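3-dehydroquinate dehydratase (Clostridium difficile, PDB 4H3D) catalyses the cis-dehydration of 3-dehydroquinate to 3-dehydroshikimate through a lysine Schiff base, the third step of the chorismate pathway. Local coordinates at residues B[173-179]-B[204-210]; B[86-91]-B[145-149]. All coordinates share one frame; numbering follows the deposited sequence.

In the fold
Both contacts belong to the parallel barrel of this type I dehydroquinase, and they meet through the neighbouring strands 141-148 and 172-177. Contact 1 joins 172-177 to the next strand of the barrel, 205-208; contact 2 lays the loop that follows strand 81-84 over the end of strand 141-148. Their centres are about 11 Å apart, and the backbone pairs Ala176 N to Asn146 O and Ala176 O to Asp148 N, each at 3.0 Å, probably hydrogen-bond the two together. The bound, covalently modified comenic acid touches both: contact 1 supplies Lys174, covalently joined to it, and Met207, while contact 2 supplies the proton donor/acceptor His147 and the substrate-binding Arg86.

Contact 1 of 2, residues B[173-179]-B[204-210]; sequences PKIAVMP and IITMSMS. With SHL (5-hydroxy-6-methyl-4-oxo-4H-pyran-2-carboxylic acid), chain I.
Lys174 and Met207 bring this strand pair against the modified comenic acid, the lysine by a covalent bond and the methionine by packing. Lys174 runs out fully extended, with CG anti to the backbone N (chi1 174°), and its NZ is bonded covalently to CAL of the ligand at 1.4 Å. Met207 comes at the same ligand from the neighbouring strand: in the conformer described here, one of two, its SD lies 3.3 Å from ring carbon CAK. In that conformer the thioether packs against the end of the pyran that carries the carboxylate, while the lysine holds the methyl-derived end. Arg217 and Gln240 add hydrogen bonds to the ligand, and Phe229 makes a cation-pi contact with Lys174.

Behind this first shell, Ala176 CB presses on Met207 CG at 3.6 Å, and CG2 of Ile205 supports the lysine chain at CG. The facing backbones are almost exactly parallel, 3° between their directions, with axes 4.7 Å apart. Five hydrogen bonds alternate between them, from Ile205 N to Pro173 O at 2.8 Å through to Met209 N to Val177 O, which is nearly straight at 173°. Beyond the last bond, CE of Met178 meets CE of Met209 at 3.7 Å, their chains crossing at about a right angle.

Ile175 and Thr206 touch through their CG2 methyls on the other face of the sheet, where Thr206 OG1 hydrogen-bonds Thr192 of helix 182-199 and Ile175 packs on Leu162 of helix 155-167. Strand 172-177, helix 182-199 and strand 205-208 form one beta-alpha-beta unit of the TIM barrel, with the Schiff-base lysine pointing into the active site as in class I aldolases.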
ATOM      1  N   PRO B 173      -1.239 -20.805  -7.746  1.00 20.11           N
ATOM      2  CA  PRO B 173      -0.372 -20.175  -8.730  1.00 18.95           C
ATOM      3  C   PRO B 173       0.359 -18.989  -8.118  1.00 20.22           C
ATOM      4  O   PRO B 173      -0.248 -18.209  -7.371  1.00 19.56           O
ATOM      5  CB  PRO B 173      -1.343 -19.673  -9.785  1.00 20.33           C
ATOM      6  CG  PRO B 173      -2.523 -20.526  -9.674  1.00 22.61           C
ATOM      7  CD  PRO B 173      -2.625 -20.901  -8.216  1.00 19.39           C
ATOM      8  N   LYS B 174       1.647 -18.840  -8.435  1.00 18.43           N
ATOM      9  CA  LYS B 174       2.432 -17.749  -7.899  1.00 17.88           C
ATOM     10  C   LYS B 174       3.276 -17.111  -8.975  1.00 19.27           C
ATOM     11  O   LYS B 174       3.954 -17.812  -9.737  1.00 18.54           O
ATOM     12  CB  LYS B 174       3.376 -18.248  -6.802  1.00 18.29           C
ATOM     13  CG  LYS B 174       4.356 -17.160  -6.274  1.00 17.63           C
ATOM     14  CD  LYS B 174       5.303 -17.711  -5.257  1.00 20.20           C
ATOM     15  CE  LYS B 174       6.256 -16.625  -4.765  1.00 22.82           C
ATOM     16  NZ  LYS B 174       7.260 -17.152  -3.789  1.00 27.52           N
ATOM     17  N   ILE B 175       3.250 -15.787  -9.035  1.00 18.67           N
ATOM     18  CA  ILE B 175       4.089 -15.067  -9.971  1.00 19.47           C
ATOM     19  C   ILE B 175       4.720 -13.863  -9.328  1.00 19.52           C
ATOM     20  O   ILE B 175       4.085 -13.133  -8.559  1.00 21.63           O
ATOM     21  CB  ILE B 175       3.370 -14.704 -11.320  1.00 21.71           C
ATOM     22  CG1 ILE B 175       4.415 -14.352 -12.382  1.00 25.16           C
ATOM     23  CG2 ILE B 175       2.357 -13.579 -11.153  1.00 20.80           C
ATOM     24  CD1 ILE B 175       3.865 -14.264 -13.786  1.00 23.25           C
ATOM     25  N   ALA B 176       6.010 -13.708  -9.583  1.00 17.81           N
ATOM     26  CA  ALA B 176       6.789 -12.576  -9.075  1.00 18.26           C
ATOM     27  C   ALA B 176       7.493 -11.922 -10.273  1.00 17.62           C
ATOM     28  O   ALA B 176       8.198 -12.599 -11.032  1.00 19.43           O
ATOM     29  CB  ALA B 176       7.812 -13.045  -8.038  1.00 17.28           C
ATOM     30  N   VAL B 177       7.307 -10.616 -10.431  1.00 18.01           N
ATOM     31  CA  VAL B 177       7.855  -9.882 -11.573  1.00 19.85           C
ATOM     32  C   VAL B 177       8.602  -8.632 -11.117  1.00 21.25           C
ATOM     33  O   VAL B 177       8.413  -8.156  -9.995  1.00 22.86           O
ATOM     34  CB  VAL B 177       6.742  -9.504 -12.572  1.00 19.90           C
ATOM     35  CG1 VAL B 177       6.075 -10.786 -13.117  1.00 20.94           C
ATOM     36  CG2 VAL B 177       5.697  -8.579 -11.923  1.00 19.79           C
ATOM     37  N   MET B 178       9.452  -8.105 -11.992  1.00 21.07           N
ATOM     38  CA  MET B 178      10.274  -6.951 -11.656  1.00 21.31           C
ATOM     39  C   MET B 178       9.772  -5.707 -12.402  1.00 21.69           C
ATOM     40  O   MET B 178       9.751  -5.690 -13.636  1.00 22.83           O
ATOM     41  CB  MET B 178      11.736  -7.220 -12.038  1.00 23.16           C
ATOM     42  CG  MET B 178      12.721  -6.094 -11.643  1.00 23.72           C
ATOM     43  SD  MET B 178      12.849  -5.924  -9.832  1.00 32.67           S
ATOM     44  CE  MET B 178      13.648  -7.458  -9.366  1.00 27.91           C
ATOM     45  N   PRO B 179       9.385  -4.649 -11.661  1.00 21.09           N
ATOM     46  CA  PRO B 179       8.961  -3.466 -12.399  1.00 22.78           C
ATOM     47  C   PRO B 179      10.148  -2.676 -12.920  1.00 24.99           C
ATOM     48  O   PRO B 179      11.172  -2.612 -12.254  1.00 23.99           O
ATOM     49  CB  PRO B 179       8.230  -2.632 -11.339  1.00 24.46           C
ATOM     50  CG  PRO B 179       8.935  -2.960 -10.066  1.00 22.60           C
ATOM     51  CD  PRO B 179       9.358  -4.428 -10.195  1.00 23.20           C
ATOM     52  N   ILE B 204      -4.587 -17.142  -5.607  1.00 20.81           N
ATOM     53  CA  ILE B 204      -3.372 -16.856  -6.331  1.00 20.01           C
ATOM     54  C   ILE B 204      -2.466 -15.994  -5.478  1.00 19.92           C
ATOM     55  O   ILE B 204      -2.920 -15.339  -4.517  1.00 21.39           O
ATOM     56  CB  ILE B 204      -3.640 -16.150  -7.680  1.00 20.61           C
ATOM     57  CG1 ILE B 204      -4.231 -14.750  -7.457  1.00 22.24           C
ATOM     58  CG2 ILE B 204      -4.598 -17.024  -8.560  1.00 20.22           C
ATOM     59  CD1 ILE B 204      -4.479 -13.969  -8.721  1.00 18.39           C
ATOM     60  N   ILE B 205      -1.181 -16.025  -5.826  1.00 19.39           N
ATOM     61  CA  ILE B 205      -0.129 -15.298  -5.142  1.00 19.72           C
ATOM     62  C   ILE B 205       0.627 -14.478  -6.175  1.00 20.06           C
ATOM     63  O   ILE B 205       1.141 -15.029  -7.151  1.00 18.71           O
ATOM     64  CB  ILE B 205       0.896 -16.279  -4.514  1.00 20.03           C
ATOM     65  CG1 ILE B 205       0.206 -17.266  -3.574  1.00 21.84           C
ATOM     66  CG2 ILE B 205       2.029 -15.512  -3.807  1.00 17.52           C
ATOM     67  CD1 ILE B 205       1.098 -18.528  -3.250  1.00 18.84           C
ATOM     68  N   THR B 206       0.714 -13.165  -5.971  1.00 18.34           N
ATOM     69  CA  THR B 206       1.444 -12.306  -6.902  1.00 19.63           C
ATOM     70  C   THR B 206       2.208 -11.250  -6.179  1.00 20.92           C
ATOM     71  O   THR B 206       1.808 -10.823  -5.062  1.00 20.66           O
ATOM     72  CB  THR B 206       0.511 -11.548  -7.873  1.00 20.90           C
ATOM     73  OG1 THR B 206      -0.243 -10.553  -7.148  1.00 19.79           O
ATOM     74  CG2 THR B 206      -0.444 -12.534  -8.591  1.00 17.93           C
ATOM     75  N   MET B 207       3.312 -10.815  -6.781  0.50 19.72           N
ATOM     76  CA  MET B 207       4.096  -9.714  -6.238  0.50 20.90           C
ATOM     77  C   MET B 207       4.913  -9.022  -7.305  0.50 20.02           C
ATOM     78  O   MET B 207       5.264  -9.608  -8.334  0.50 18.63           O
ATOM     79  CB  MET B 207       5.035 -10.169  -5.121  0.50 21.85           C
ATOM     80  CG  MET B 207       6.238 -10.930  -5.593  0.50 21.76           C
ATOM     81  SD  MET B 207       7.275 -11.461  -4.219  0.50 31.75           S
ATOM     82  CE  MET B 207       6.135 -12.521  -3.323  0.50 35.47           C
ATOM     83  N   SER B 208       5.176  -7.751  -7.037  1.00 21.35           N
ATOM     84  CA  SER B 208       6.010  -6.901  -7.844  1.00 22.30           C
ATOM     85  C   SER B 208       7.175  -6.667  -6.900  1.00 20.73           C
ATOM     86  O   SER B 208       6.993  -6.190  -5.780  1.00 23.97           O
ATOM     87  CB  SER B 208       5.306  -5.573  -8.171  1.00 21.64           C
ATOM     88  OG  SER B 208       6.126  -4.779  -8.988  1.00 23.26           O
ATOM     89  N   MET B 209       8.362  -7.032  -7.338  1.00 22.25           N
ATOM     90  CA  MET B 209       9.555  -6.954  -6.517  1.00 22.91           C
ATOM     91  C   MET B 209      10.165  -5.536  -6.497  1.00 24.90           C
ATOM     92  O   MET B 209       9.642  -4.628  -7.134  1.00 22.65           O
ATOM     93  CB  MET B 209      10.574  -7.987  -7.022  1.00 26.89           C
ATOM     94  CG  MET B 209      10.073  -9.442  -6.920  1.00 27.04           C
ATOM     95  SD  MET B 209      11.289 -10.674  -7.486  1.00 35.19           S
ATOM     96  CE  MET B 209      11.338 -10.328  -9.233  1.00 26.66           C
ATOM     97  N   SER B 210      11.250  -5.375  -5.715  1.00 26.38           N
ATOM     98  CA  SER B 210      11.973  -4.104  -5.514  1.00 27.92           C
ATOM     99  C   SER B 210      11.178  -3.126  -4.622  1.00 29.05           C
ATOM    100  O   SER B 210      10.006  -3.364  -4.322  1.00 27.38           O
ATOM    101  CB  SER B 210      12.329  -3.419  -6.833  1.00 28.19           C
ATOM    102  OG  SER B 210      11.237  -2.682  -7.355  1.00 28.52           O
TER
HETATM  103  OAD SHL I 302       9.343 -11.996  -1.099  1.00 37.96           O
HETATM  104  CAH SHL I 302      10.011 -12.030  -2.164  1.00 43.51           C
HETATM  105  OAA SHL I 302      10.794 -11.094  -2.467  1.00 41.03           O
HETATM  106  CAK SHL I 302       9.862 -13.177  -3.037  1.00 39.73           C
HETATM  107  OAG SHL I 302       8.949 -14.213  -2.645  1.00 36.68           O
HETATM  108  CAF SHL I 302       8.935 -15.420  -3.373  1.00 38.55           C
HETATM  109  CAL SHL I 302       8.170 -16.443  -2.918  1.00 38.12           C
HETATM  110  CAJ SHL I 302       9.769 -15.517  -4.431  1.00 40.48           C
HETATM  111  OAC SHL I 302       9.805 -16.649  -5.129  1.00 37.58           O
HETATM  112  CAI SHL I 302      10.572 -14.477  -4.806  1.00 39.11           C
HETATM  113  CAE SHL I 302      10.617 -13.324  -4.127  1.00 38.84           C
HETATM  114  OAB SHL I 302      11.347 -14.594  -5.873  1.00 38.37           O

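Contact 2 of 2, residues B[86-91]-B[145-149]; sequences RSVVEG and SNHDF. With SHL (5-hydroxy-6-methyl-4-oxo-4H-pyran-2-carboxylic acid), chain I; ACT (acetate ion), chain J.
Glu90 and His147 form the one close backbone approach, CA to CA 6.0 Å, where a loop with a short 3-10 turn at 88-89 passes over the C-terminal part of strand 141-148 without strand pairing. This is the active-site end of the TIM barrel, and a His-carboxylate hydrogen bond is its central feature. His147 ND1 donates to Glu90 OE1 at 2.5 Å in a nearly straight bond (169°). The acceptor uses its anti lone pair and lies almost in the imidazole plane, although carboxylate and ring are turned 68° apart. This bond would limit the ring's rotation; NE2, the other ring nitrogen, meets the ligand.

A water donates to Ser145 O and accepts from Asn146 ND2; its approach to Glu90 OE2 is implausibly short, so a bond there is doubtful. Arg86 approaches the histidine from the opposite direction. Bends at chi2 and chi3 fold its chain back, bringing the face of the guanidinium under His147 CE1, which sits 3.3 Å above its plane and over its centre, the two planes inclined 50°. Salt bridges to Asp118 and Glu120 hold this guanidinium, and Asp118 also accepts from Ser145 OG.

Further along the chain, Phe149 sets CE1 3.3 Å from Glu90 O, while its backbone N donates to an acetate ion, probably from the crystallisation liquor. In the pocket, Arg86 and His147 converge on one ligand oxygen: OAC receives a hydrogen bond from Arg86 NH2 at 3.2 Å and shares another with His147 NE2 at 2.5 Å.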
ATOM      1  N   ARG B  86      14.507 -23.210  -4.656  1.00 19.45           N
ATOM      2  CA  ARG B  86      14.494 -22.185  -5.696  1.00 19.85           C
ATOM      3  C   ARG B  86      15.707 -22.406  -6.588  1.00 22.13           C
ATOM      4  O   ARG B  86      16.837 -22.395  -6.115  1.00 20.83           O
ATOM      5  CB  ARG B  86      14.538 -20.792  -5.037  1.00 19.44           C
ATOM      6  CG  ARG B  86      14.449 -19.624  -5.997  1.00 19.90           C
ATOM      7  CD  ARG B  86      13.150 -19.613  -6.847  1.00 18.66           C
ATOM      8  NE  ARG B  86      11.940 -19.390  -6.053  1.00 21.99           N
ATOM      9  CZ  ARG B  86      10.903 -20.224  -5.963  1.00 23.02           C
ATOM     10  NH1 ARG B  86      10.876 -21.366  -6.654  1.00 24.20           N
ATOM     11  NH2 ARG B  86       9.859 -19.887  -5.213  1.00 19.70           N
ATOM     12  N   SER B  87      15.479 -22.645  -7.874  1.00 23.03           N
ATOM     13  CA  SER B  87      16.585 -22.926  -8.778  1.00 26.37           C
ATOM     14  C   SER B  87      17.364 -21.655  -9.130  1.00 26.98           C
ATOM     15  O   SER B  87      16.861 -20.523  -9.011  1.00 22.70           O
ATOM     16  CB  SER B  87      16.083 -23.628 -10.057  1.00 26.84           C
ATOM     17  OG  SER B  87      15.527 -22.690 -10.957  1.00 35.84           O
ATOM     18  N   VAL B  88      18.603 -21.859  -9.550  1.00 29.58           N
ATOM     19  CA  VAL B  88      19.502 -20.770  -9.913  1.00 30.11           C
ATOM     20  C   VAL B  88      18.900 -19.845 -10.954  1.00 31.50           C
ATOM     21  O   VAL B  88      19.015 -18.629 -10.842  1.00 31.60           O
ATOM     22  CB  VAL B  88      20.858 -21.316 -10.420  1.00 31.11           C
ATOM     23  CG1 VAL B  88      21.711 -20.196 -11.036  1.00 32.50           C
ATOM     24  CG2 VAL B  88      21.609 -22.024  -9.279  1.00 29.12           C
ATOM     25  N   VAL B  89      18.215 -20.407 -11.945  1.00 30.87           N
ATOM     26  CA  VAL B  89      17.658 -19.584 -13.013  1.00 32.28           C
ATOM     27  C   VAL B  89      16.573 -18.646 -12.500  1.00 30.68           C
ATOM     28  O   VAL B  89      16.294 -17.635 -13.124  1.00 31.27           O
ATOM     29  CB  VAL B  89      17.110 -20.433 -14.191  1.00 33.87           C
ATOM     30  CG1 VAL B  89      18.162 -21.417 -14.651  1.00 38.31           C
ATOM     31  CG2 VAL B  89      15.838 -21.152 -13.801  1.00 32.94           C
ATOM     32  N   GLU B  90      15.969 -18.970 -11.356  1.00 28.23           N
ATOM     33  CA  GLU B  90      14.936 -18.116 -10.793  1.00 26.88           C
ATOM     34  C   GLU B  90      15.347 -17.469  -9.450  1.00 26.61           C
ATOM     35  O   GLU B  90      14.511 -17.179  -8.620  1.00 23.62           O
ATOM     36  CB  GLU B  90      13.593 -18.882 -10.732  1.00 27.66           C
ATOM     37  CG  GLU B  90      13.149 -19.263 -12.160  1.00 29.46           C
ATOM     38  CD  GLU B  90      11.709 -19.690 -12.290  1.00 30.17           C
ATOM     39  OE1 GLU B  90      10.824 -19.121 -11.607  1.00 28.40           O
ATOM     40  OE2 GLU B  90      11.458 -20.590 -13.123  1.00 31.39           O
ATOM     41  N   GLY B  91      16.653 -17.249  -9.278  1.00 27.27           N
ATOM     42  CA  GLY B  91      17.188 -16.534  -8.124  1.00 30.21           C
ATOM     43  C   GLY B  91      17.851 -17.350  -7.032  1.00 32.07           C
ATOM     44  O   GLY B  91      18.336 -16.783  -6.038  1.00 33.72           O
ATOM     45  N   SER B 145       5.308 -21.854  -9.311  1.00 20.05           N
ATOM     46  CA  SER B 145       5.796 -20.491  -9.376  1.00 19.49           C
ATOM     47  C   SER B 145       6.534 -20.143 -10.652  1.00 18.84           C
ATOM     48  O   SER B 145       7.052 -21.014 -11.357  1.00 18.92           O
ATOM     49  CB  SER B 145       6.726 -20.221  -8.181  1.00 21.17           C
ATOM     50  OG  SER B 145       7.908 -21.006  -8.261  1.00 22.43           O
ATOM     51  N   ASN B 146       6.575 -18.848 -10.931  1.00 18.80           N
ATOM     52  CA  ASN B 146       7.321 -18.294 -12.065  1.00 19.67           C
ATOM     53  C   ASN B 146       7.842 -16.917 -11.679  1.00 18.96           C
ATOM     54  O   ASN B 146       7.154 -16.144 -10.985  1.00 19.19           O
ATOM     55  CB  ASN B 146       6.437 -18.219 -13.301  1.00 20.17           C
ATOM     56  CG  ASN B 146       7.157 -17.656 -14.524  1.00 22.38           C
ATOM     57  OD1 ASN B 146       6.736 -16.638 -15.074  1.00 25.07           O
ATOM     58  ND2 ASN B 146       8.244 -18.291 -14.931  1.00 22.55           N
ATOM     59  N   HIS B 147       9.053 -16.607 -12.123  1.00 20.98           N
ATOM     60  CA  HIS B 147       9.696 -15.333 -11.818  1.00 21.00           C
ATOM     61  C   HIS B 147      10.280 -14.656 -13.047  1.00 22.46           C
ATOM     62  O   HIS B 147      10.727 -15.323 -13.990  1.00 23.10           O
ATOM     63  CB  HIS B 147      10.849 -15.567 -10.860  1.00 23.60           C
ATOM     64  CG  HIS B 147      10.456 -16.307  -9.629  1.00 20.64           C
ATOM     65  ND1 HIS B 147      10.272 -17.670  -9.613  1.00 22.03           N
ATOM     66  CD2 HIS B 147      10.228 -15.878  -8.365  1.00 24.69           C
ATOM     67  CE1 HIS B 147       9.926 -18.049  -8.395  1.00 23.55           C
ATOM     68  NE2 HIS B 147       9.896 -16.980  -7.619  1.00 24.41           N
ATOM     69  N   ASP B 148      10.238 -13.331 -13.051  1.00 20.28           N
ATOM     70  CA  ASP B 148      10.928 -12.574 -14.051  1.00 22.03           C
ATOM     71  C   ASP B 148      11.638 -11.491 -13.276  1.00 22.98           C
ATOM     72  O   ASP B 148      10.991 -10.634 -12.637  1.00 22.62           O
ATOM     73  CB  ASP B 148       9.992 -12.012 -15.108  1.00 22.07           C
ATOM     74  CG  ASP B 148      10.743 -11.437 -16.307  1.00 27.76           C
ATOM     75  OD1 ASP B 148      11.836 -10.832 -16.126  1.00 27.21           O
ATOM     76  OD2 ASP B 148      10.235 -11.595 -17.439  1.00 32.81           O
ATOM     77  N   PHE B 149      12.965 -11.548 -13.281  1.00 21.32           N
ATOM     78  CA  PHE B 149      13.776 -10.556 -12.561  1.00 24.59           C
ATOM     79  C   PHE B 149      14.169  -9.324 -13.365  1.00 25.87           C
ATOM     80  O   PHE B 149      14.822  -8.436 -12.835  1.00 25.73           O
ATOM     81  CB  PHE B 149      15.028 -11.214 -11.990  1.00 25.87           C
ATOM     82  CG  PHE B 149      14.739 -12.089 -10.860  1.00 26.47           C
ATOM     83  CD1 PHE B 149      14.414 -13.411 -11.068  1.00 28.53           C
ATOM     84  CD2 PHE B 149      14.741 -11.583  -9.566  1.00 24.38           C
ATOM     85  CE1 PHE B 149      14.114 -14.236  -9.992  1.00 30.73           C
ATOM     86  CE2 PHE B 149      14.434 -12.394  -8.490  1.00 31.94           C
ATOM     87  CZ  PHE B 149      14.117 -13.720  -8.700  1.00 31.73           C
TER
HETATM   88  OAD SHL I 302       9.343 -11.996  -1.099  1.00 37.96           O
HETATM   89  CAH SHL I 302      10.011 -12.030  -2.164  1.00 43.51           C
HETATM   90  OAA SHL I 302      10.794 -11.094  -2.467  1.00 41.03           O
HETATM   91  CAK SHL I 302       9.862 -13.177  -3.037  1.00 39.73           C
HETATM   92  OAG SHL I 302       8.949 -14.213  -2.645  1.00 36.68           O
HETATM   93  CAF SHL I 302       8.935 -15.420  -3.373  1.00 38.55           C
HETATM   94  CAL SHL I 302       8.170 -16.443  -2.918  1.00 38.12           C
HETATM   95  CAJ SHL I 302       9.769 -15.517  -4.431  1.00 40.48           C
HETATM   96  OAC SHL I 302       9.805 -16.649  -5.129  1.00 37.58           O
HETATM   97  CAI SHL I 302      10.572 -14.477  -4.806  1.00 39.11           C
HETATM   98  CAE SHL I 302      10.617 -13.324  -4.127  1.00 38.84           C
HETATM   99  OAB SHL I 302      11.347 -14.594  -5.873  1.00 38.37           O
HETATM  100  C   ACT J 303      15.379 -13.351 -15.538  1.00 39.75           C
HETATM  101  O   ACT J 303      14.412 -13.467 -14.728  1.00 36.54           O
HETATM  102  OXT ACT J 303      15.113 -12.804 -16.632  1.00 41.60           O
HETATM  103  CH3 ACT J 303      16.771 -13.816 -15.223  1.00 37.39           C
HETATM  104  O   HOH W   1       9.068 -20.926 -13.328  1.00 19.01           O